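Local coordinates for protein Phenylalanine/tyrosine ammonia-lyase (Rhodosporidium toruloides, PDB 1Y2M) that catalyses the non-oxidative deamination of L-phenylalanine and L-tyrosine to trans-cinnamic acid and p-coumaric acid, releasing ammonium, at residues 277-282 against 419-424; 490-495 against 503-508. All blocks are in the same frame, centred on the assembly; numbering follows the deposited sequence.

Contact 1 (277-282 against 419-424)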
ATOM      1  N   SER B 277       4.546   0.272 -25.019  1.00  9.29           N
ATOM      2  CA  SER B 277       5.086  -1.011 -25.443  1.00  8.37           C
ATOM      3  C   SER B 277       5.012  -2.027 -24.299  1.00  7.80           C
ATOM      4  O   SER B 277       4.460  -3.132 -24.414  1.00  9.37           O
ATOM      5  CB  SER B 277       6.529  -0.859 -25.858  1.00  9.55           C
ATOM      6  OG  SER B 277       7.019  -2.156 -26.140  1.00  8.54           O
HETATM    7  N   MSE B 278       5.624  -1.685 -23.173  1.00  8.60           N
HETATM    8  CA  MSE B 278       5.651  -2.646 -22.061  1.00  8.22           C
HETATM    9  C   MSE B 278       4.254  -3.005 -21.549  1.00  8.93           C
HETATM   10  O   MSE B 278       3.979  -4.173 -21.180  1.00  9.72           O
HETATM   11  CB  MSE B 278       6.503  -2.157 -20.900  1.00 10.34           C
HETATM   12  CG  MSE B 278       6.808  -3.279 -19.957  1.00 10.29           C
HETATM   13 SE   MSE B 278       8.298  -2.800 -18.772  1.00 20.37          SE
HETATM   14  CE  MSE B 278       8.943  -4.676 -18.299  1.00  9.77           C
ATOM     15  N   ALA B 279       3.391  -1.996 -21.512  1.00  8.92           N
ATOM     16  CA  ALA B 279       2.010  -2.174 -21.134  1.00  8.72           C
ATOM     17  C   ALA B 279       1.259  -3.110 -22.089  1.00  9.94           C
ATOM     18  O   ALA B 279       0.440  -3.915 -21.651  1.00  9.63           O
ATOM     19  CB  ALA B 279       1.308  -0.820 -20.988  1.00  8.07           C
ATOM     20  N   THR B 280       1.503  -2.981 -23.392  1.00  8.02           N
ATOM     21  CA  THR B 280       0.862  -3.864 -24.369  1.00 10.26           C
ATOM     22  C   THR B 280       1.282  -5.304 -24.154  1.00  8.37           C
ATOM     23  O   THR B 280       0.438  -6.209 -24.141  1.00 10.26           O
ATOM     24  CB  THR B 280       1.200  -3.434 -25.813  1.00 10.99           C
ATOM     25  OG1 THR B 280       0.631  -2.144 -26.077  1.00  9.87           O
ATOM     26  CG2 THR B 280       0.685  -4.452 -26.750  1.00 10.32           C
ATOM     27  N   LEU B 281       2.577  -5.547 -23.939  1.00  7.62           N
ATOM     28  CA  LEU B 281       3.073  -6.889 -23.673  1.00  8.64           C
ATOM     29  C   LEU B 281       2.450  -7.442 -22.400  1.00  9.08           C
ATOM     30  O   LEU B 281       2.066  -8.629 -22.344  1.00  9.89           O
ATOM     31  CB  LEU B 281       4.588  -6.854 -23.617  1.00 10.59           C
ATOM     32  CG  LEU B 281       5.191  -6.492 -24.990  1.00  9.98           C
ATOM     33  CD1 LEU B 281       6.619  -6.053 -24.784  1.00 13.78           C
ATOM     34  CD2 LEU B 281       5.153  -7.675 -25.960  1.00 15.84           C
ATOM     35  N   ALA B 282       2.367  -6.599 -21.375  1.00  9.57           N
ATOM     36  CA  ALA B 282       1.814  -7.034 -20.090  1.00  9.75           C
ATOM     37  C   ALA B 282       0.322  -7.353 -20.178  1.00  9.24           C
ATOM     38  O   ALA B 282      -0.169  -8.343 -19.609  1.00  9.64           O
ATOM     39  CB  ALA B 282       2.111  -6.020 -19.029  1.00 11.19           C
ATOM     40  N   ALA B 419      -0.671   4.323 -17.574  1.00  8.36           N
ATOM     41  CA  ALA B 419      -0.464   3.982 -16.173  1.00  9.83           C
ATOM     42  C   ALA B 419      -1.769   3.407 -15.631  1.00 10.28           C
ATOM     43  O   ALA B 419      -1.744   2.385 -14.896  1.00  9.26           O
ATOM     44  CB  ALA B 419      -0.102   5.195 -15.412  1.00 10.85           C
ATOM     45  N   ASN B 420      -2.885   4.017 -16.038  1.00 10.66           N
ATOM     46  CA  ASN B 420      -4.223   3.553 -15.628  1.00 11.33           C
ATOM     47  C   ASN B 420      -4.437   2.087 -15.920  1.00  8.84           C
ATOM     48  O   ASN B 420      -4.878   1.318 -15.057  1.00 11.12           O
ATOM     49  CB  ASN B 420      -5.297   4.414 -16.345  1.00 13.85           C
ATOM     50  CG  ASN B 420      -6.780   3.945 -16.109  1.00 17.16           C
ATOM     51  OD1 ASN B 420      -7.362   3.239 -16.970  1.00 24.06           O
ATOM     52  ND2 ASN B 420      -7.405   4.421 -15.025  1.00 17.27           N
ATOM     53  N   THR B 421      -4.096   1.672 -17.127  1.00  7.28           N
ATOM     54  CA  THR B 421      -4.296   0.280 -17.493  1.00  9.41           C
ATOM     55  C   THR B 421      -3.464  -0.643 -16.625  1.00 10.54           C
ATOM     56  O   THR B 421      -3.872  -1.771 -16.273  1.00 10.24           O
ATOM     57  CB  THR B 421      -3.983  -0.019 -18.978  1.00  7.36           C
ATOM     58  OG1 THR B 421      -2.590   0.119 -19.281  1.00  8.58           O
ATOM     59  CG2 THR B 421      -4.796   0.933 -19.873  1.00  9.86           C
HETATM   60  N   MSE B 422      -2.271  -0.183 -16.319  1.00  7.64           N
HETATM   61  CA  MSE B 422      -1.321  -1.043 -15.558  1.00  8.35           C
HETATM   62  C   MSE B 422      -1.702  -1.183 -14.078  1.00  7.79           C
HETATM   63  O   MSE B 422      -1.578  -2.248 -13.480  1.00  9.76           O
HETATM   64  CB  MSE B 422       0.060  -0.508 -15.718  1.00 10.22           C
HETATM   65  CG  MSE B 422       0.597  -0.696 -17.124  1.00 10.77           C
HETATM   66 SE   MSE B 422       0.741  -2.609 -17.641  1.00 17.88          SE
HETATM   67  CE  MSE B 422      -0.954  -2.936 -18.611  1.00 11.04           C
ATOM     68  N   GLU B 423      -2.171  -0.086 -13.478  1.00  8.67           N
ATOM     69  CA  GLU B 423      -2.601  -0.107 -12.050  1.00  7.17           C
ATOM     70  C   GLU B 423      -3.738  -1.126 -11.951  1.00  9.63           C
ATOM     71  O   GLU B 423      -3.687  -2.025 -11.081  1.00  9.53           O
ATOM     72  CB  GLU B 423      -3.047   1.267 -11.581  1.00  9.66           C
ATOM     73  CG  GLU B 423      -2.002   2.368 -11.635  1.00 11.35           C
ATOM     74  CD  GLU B 423      -0.936   2.300 -10.551  1.00 12.84           C
ATOM     75  OE1 GLU B 423      -1.093   3.039  -9.574  1.00 14.50           O
ATOM     76  OE2 GLU B 423       0.066   1.608 -10.706  1.00 10.76           O
ATOM     77  N   LYS B 424      -4.750  -0.981 -12.811  1.00 10.96           N
ATOM     78  CA  LYS B 424      -5.939  -1.860 -12.774  1.00 13.79           C
ATOM     79  C   LYS B 424      -5.587  -3.307 -13.069  1.00 10.12           C
ATOM     80  O   LYS B 424      -6.076  -4.258 -12.428  1.00 11.00           O
ATOM     81  CB  LYS B 424      -7.026  -1.410 -13.774  1.00 15.41           C
ATOM     82  CG  LYS B 424      -7.553  -0.004 -13.580  1.00 24.49           C
ATOM     83  CD  LYS B 424      -8.234   0.567 -14.889  1.00 24.61           C
ATOM     84  CE  LYS B 424      -8.973  -0.508 -15.664  1.00 24.77           C
ATOM     85  NZ  LYS B 424      -8.186  -1.473 -16.550  1.00 25.15           N
TER

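Contact 2 (490-495 against 503-508)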
ATOM      1  N   THR B 490       0.207   6.806  -6.873  1.00  7.80           N
ATOM      2  CA  THR B 490       0.083   7.681  -5.706  1.00  9.35           C
ATOM      3  C   THR B 490       1.444   8.173  -5.201  1.00 11.13           C
ATOM      4  O   THR B 490       1.506   8.833  -4.140  1.00 15.68           O
ATOM      5  CB  THR B 490      -0.584   6.908  -4.563  1.00 10.34           C
ATOM      6  OG1 THR B 490       0.102   5.671  -4.343  1.00 11.44           O
ATOM      7  CG2 THR B 490      -2.045   6.640  -4.879  1.00 14.24           C
ATOM      8  N   HIS B 491       2.515   7.841  -5.908  1.00  9.43           N
ATOM      9  CA  HIS B 491       3.889   8.184  -5.475  1.00  8.23           C
ATOM     10  C   HIS B 491       4.560   9.231  -6.369  1.00  9.25           C
ATOM     11  O   HIS B 491       5.787   9.369  -6.386  1.00 10.50           O
ATOM     12  CB  HIS B 491       4.746   6.920  -5.350  1.00 10.32           C
ATOM     13  CG  HIS B 491       4.224   6.034  -4.277  1.00  9.04           C
ATOM     14  ND1 HIS B 491       4.440   6.329  -2.954  1.00 12.00           N
ATOM     15  CD2 HIS B 491       3.419   4.937  -4.301  1.00  7.95           C
ATOM     16  CE1 HIS B 491       3.825   5.435  -2.201  1.00 12.45           C
ATOM     17  NE2 HIS B 491       3.150   4.616  -2.985  1.00 10.37           N
ATOM     18  N   VAL B 492       3.752  10.027  -7.022  1.00  8.56           N
ATOM     19  CA  VAL B 492       4.216  11.117  -7.907  1.00  7.36           C
ATOM     20  C   VAL B 492       4.976  12.181  -7.093  1.00  7.88           C
ATOM     21  O   VAL B 492       4.500  12.630  -6.053  1.00 12.45           O
ATOM     22  CB  VAL B 492       2.962  11.753  -8.617  1.00  9.06           C
ATOM     23  CG1 VAL B 492       3.333  13.008  -9.415  1.00 11.74           C
ATOM     24  CG2 VAL B 492       2.296  10.717  -9.479  1.00 11.98           C
ATOM     25  N   GLN B 493       6.161  12.536  -7.607  1.00  8.56           N
ATOM     26  CA  GLN B 493       7.059  13.531  -7.057  1.00  7.77           C
ATOM     27  C   GLN B 493       7.004  14.792  -7.926  1.00  7.73           C
ATOM     28  O   GLN B 493       6.769  14.704  -9.124  1.00 10.45           O
ATOM     29  CB  GLN B 493       8.497  13.032  -7.017  1.00  8.52           C
ATOM     30  CG  GLN B 493       8.657  11.750  -6.211  1.00 10.12           C
ATOM     31  CD  GLN B 493       8.242  11.964  -4.743  1.00 12.67           C
ATOM     32  OE1 GLN B 493       8.662  12.951  -4.104  1.00 12.05           O
ATOM     33  NE2 GLN B 493       7.384  11.063  -4.212  1.00 10.87           N
ATOM     34  N   PRO B 494       7.332  15.937  -7.341  1.00  9.14           N
ATOM     35  CA  PRO B 494       7.375  17.241  -8.062  1.00 12.15           C
ATOM     36  C   PRO B 494       8.548  17.444  -8.984  1.00 16.14           C
ATOM     37  O   PRO B 494       9.385  18.346  -8.745  1.00 21.00           O
ATOM     38  CB  PRO B 494       7.454  18.244  -6.906  1.00 12.08           C
ATOM     39  CG  PRO B 494       8.177  17.522  -5.885  1.00 11.26           C
ATOM     40  CD  PRO B 494       7.601  16.146  -5.908  1.00  9.57           C
ATOM     41  N   ALA B 495       8.560  16.727 -10.083  1.00 13.48           N
ATOM     42  CA  ALA B 495       9.705  16.668 -10.931  1.00 13.73           C
ATOM     43  C   ALA B 495      10.013  17.885 -11.769  1.00 13.50           C
ATOM     44  O   ALA B 495       9.132  18.597 -12.268  1.00 12.09           O
ATOM     45  CB  ALA B 495       9.629  15.423 -11.838  1.00 13.55           C
ATOM     46  N   ASN B 503       3.109  13.568 -13.086  1.00  8.68           N
ATOM     47  CA  ASN B 503       3.786  12.672 -14.039  1.00  6.27           C
ATOM     48  C   ASN B 503       3.178  11.282 -13.847  1.00  7.21           C
ATOM     49  O   ASN B 503       2.835  10.928 -12.723  1.00  6.95           O
ATOM     50  CB  ASN B 503       5.288  12.665 -13.862  1.00  7.83           C
ATOM     51  CG  ASN B 503       5.690  12.527 -12.407  1.00  6.07           C
ATOM     52  OD1 ASN B 503       5.837  11.418 -11.906  1.00  7.92           O
ATOM     53  ND2 ASN B 503       5.943  13.654 -11.767  1.00  9.04           N
ATOM     54  N   SER B 504       2.990  10.542 -14.946  1.00  7.46           N
ATOM     55  CA  SER B 504       2.160   9.335 -14.940  1.00  7.24           C
ATOM     56  C   SER B 504       2.756   8.111 -14.229  1.00  7.87           C
ATOM     57  O   SER B 504       1.966   7.204 -13.796  1.00  9.56           O
ATOM     58  CB  SER B 504       1.748   8.896 -16.344  1.00  8.55           C
ATOM     59  OG  SER B 504       2.807   8.256 -17.006  1.00  9.29           O
ATOM     60  N   LEU B 505       4.088   7.997 -14.245  1.00  6.20           N
ATOM     61  CA  LEU B 505       4.783   6.814 -13.711  1.00  6.57           C
ATOM     62  C   LEU B 505       4.359   5.507 -14.435  1.00  5.99           C
ATOM     63  O   LEU B 505       4.499   4.383 -13.890  1.00  9.17           O
ATOM     64  CB  LEU B 505       4.592   6.689 -12.195  1.00  8.21           C
ATOM     65  CG  LEU B 505       5.003   7.907 -11.385  1.00  6.49           C
ATOM     66  CD1 LEU B 505       4.618   7.635  -9.932  1.00 10.50           C
ATOM     67  CD2 LEU B 505       6.512   8.106 -11.601  1.00  7.64           C
ATOM     68  N   ALA B 506       3.952   5.637 -15.706  1.00  7.83           N
ATOM     69  CA  ALA B 506       3.413   4.483 -16.435  1.00  6.64           C
ATOM     70  C   ALA B 506       4.454   3.373 -16.559  1.00  7.22           C
ATOM     71  O   ALA B 506       4.095   2.212 -16.447  1.00  8.12           O
ATOM     72  CB  ALA B 506       2.924   4.878 -17.804  1.00  9.23           C
ATOM     73  N   LEU B 507       5.712   3.704 -16.888  1.00  8.67           N
ATOM     74  CA  LEU B 507       6.682   2.641 -17.140  1.00  8.44           C
ATOM     75  C   LEU B 507       6.956   1.837 -15.859  1.00  7.94           C
ATOM     76  O   LEU B 507       7.133   0.611 -15.880  1.00  9.83           O
ATOM     77  CB  LEU B 507       7.991   3.160 -17.752  1.00 10.50           C
ATOM     78  CG  LEU B 507       8.927   1.997 -18.112  1.00 10.50           C
ATOM     79  CD1 LEU B 507       8.370   0.992 -19.163  1.00 12.64           C
ATOM     80  CD2 LEU B 507      10.219   2.579 -18.601  1.00 14.81           C
ATOM     81  N   ILE B 508       7.066   2.575 -14.758  1.00  8.24           N
ATOM     82  CA  ILE B 508       7.269   1.903 -13.429  1.00  8.80           C
ATOM     83  C   ILE B 508       6.062   1.001 -13.137  1.00  8.47           C
ATOM     84  O   ILE B 508       6.179  -0.161 -12.732  1.00  9.13           O
ATOM     85  CB  ILE B 508       7.518   2.865 -12.300  1.00  9.51           C
ATOM     86  CG1 ILE B 508       8.762   3.733 -12.548  1.00  9.71           C
ATOM     87  CG2 ILE B 508       7.682   2.114 -10.963  1.00 11.86           C
ATOM     88  CD1 ILE B 508       8.849   4.950 -11.617  1.00 12.13           C
TER
HETATM   89  O   HOH W   1       7.455  11.269  -9.763  1.00  4.79           O

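Contact 1 (277-282 against 419-424)
Met422 O is hydrogen-bonded to Thr513 OG1 and Ala282 O to Asn517 ND2, so helix 506-560 holds the backbones of both partners of this contact. Met422, present as selenomethionine, supplies most of the contact from helix 416-443. Ala279, one turn before Ala282 on helix 273-303, is its main partner.

The selenium lies 3.8 Å from Ala279 CB and also packs on Ala279 CA. On its other contact it meets Ala282, with Met422 SE 3.9 Å from Ala282 CB. The terminal methyl CE folds over Ala279, 3.5 Å from Ala279 O. The torsions of Met422 allow this. CG stands beside the backbone N and anti to the carbonyl carbon (chi1 -70°). The chain then bends at chi2 and again at chi3 (95°), which lays CE along Ala279 instead of sending it straight on. The long side chain thus meets one helix face with CG, SE and CE.

Thr421 adds a lesser touch, with OG1 4.4 Å from Ala279 CB. Its hydroxyl is hydrogen-bonded to Val418 O within its own helix. The meeting between these segments is therefore apolar and buried, and rests on van der Waals packing.

The segment axes come within 10.1 Å and run in roughly the same direction, 34° apart. The small alanines face a long side chain, which spans the gap. The nearest CA atoms, those of Ala279 and Met422, are 6.6 Å apart.

Helices 69-77 and 162-176 pack on other faces of 273-303, while helix 368-391 covers Thr421. Asn420 of 416-443 reaches Asp378 of the second subunit, so the contact sits inside the helical core beside a subunit interface.

Contact 2 (490-495 against 503-508)
Val492 lays CG1 against the Asn503 side-chain amide, 3.6 Å from Asn503 ND2. Its other branch, CG2, turns to the backbone, 3.3 Å from Asn503 O. The same methyl meets Leu505 CD1 at 3.9 Å.

Asn503 carries the polar link. ND2 meets Gln493 O at 3.0 Å, almost head-on (C=O...N 162°) and within the plane of its own amide. Its CG sits between the backbone N and the carbonyl carbon (chi1 47°), which presents the amide to the loop. ND2 also bonds to Gln500 O. A water donates to Asn503 OD1 at 2.7 Å and accepts from Gln493 N at 2.8 Å. Both ends of the buried amide are thus held, and its rotation is fixed. A leucine in place of Asn503 would probably leave Gln493 O and Gln500 O without this donor and the bridging water without its acceptor, weakening the tie between loop and helix start.

Gln493 folds back, with NE2 bonded to His491 O, while OE1 meets Lys434 of the third subunit. Pro494 centres an inverse gamma turn. Ser504 OG accepts from Ala506 N in an ST turn at the start of helix 506-560, with Leu505 at the N-cap. This pinned loop leads directly into Glu496, a cinnamate-binding residue of the active site.

Overall arrangement
The centres of contacts 1 and 2 lie about 14 Å apart. They come in series along the chain, contact 1 closing before contact 2 opens. Contact 1 joins two helices of the core, 273-303 and 416-443. Contact 2 holds the loop that leads into helix 506-560. They touch directly: Ala419 CB packs on Ser504 O at 3.3 Å, and Met278 SE on Leu507 CD1 at 3.8 Å. Helix 506-560 therefore connects them, running from the loop near the cinnamate-binding residues into the helical core. Both reach the second subunit, and contact 2 also meets the third and fourth, linking core, active-site loop and tetramer.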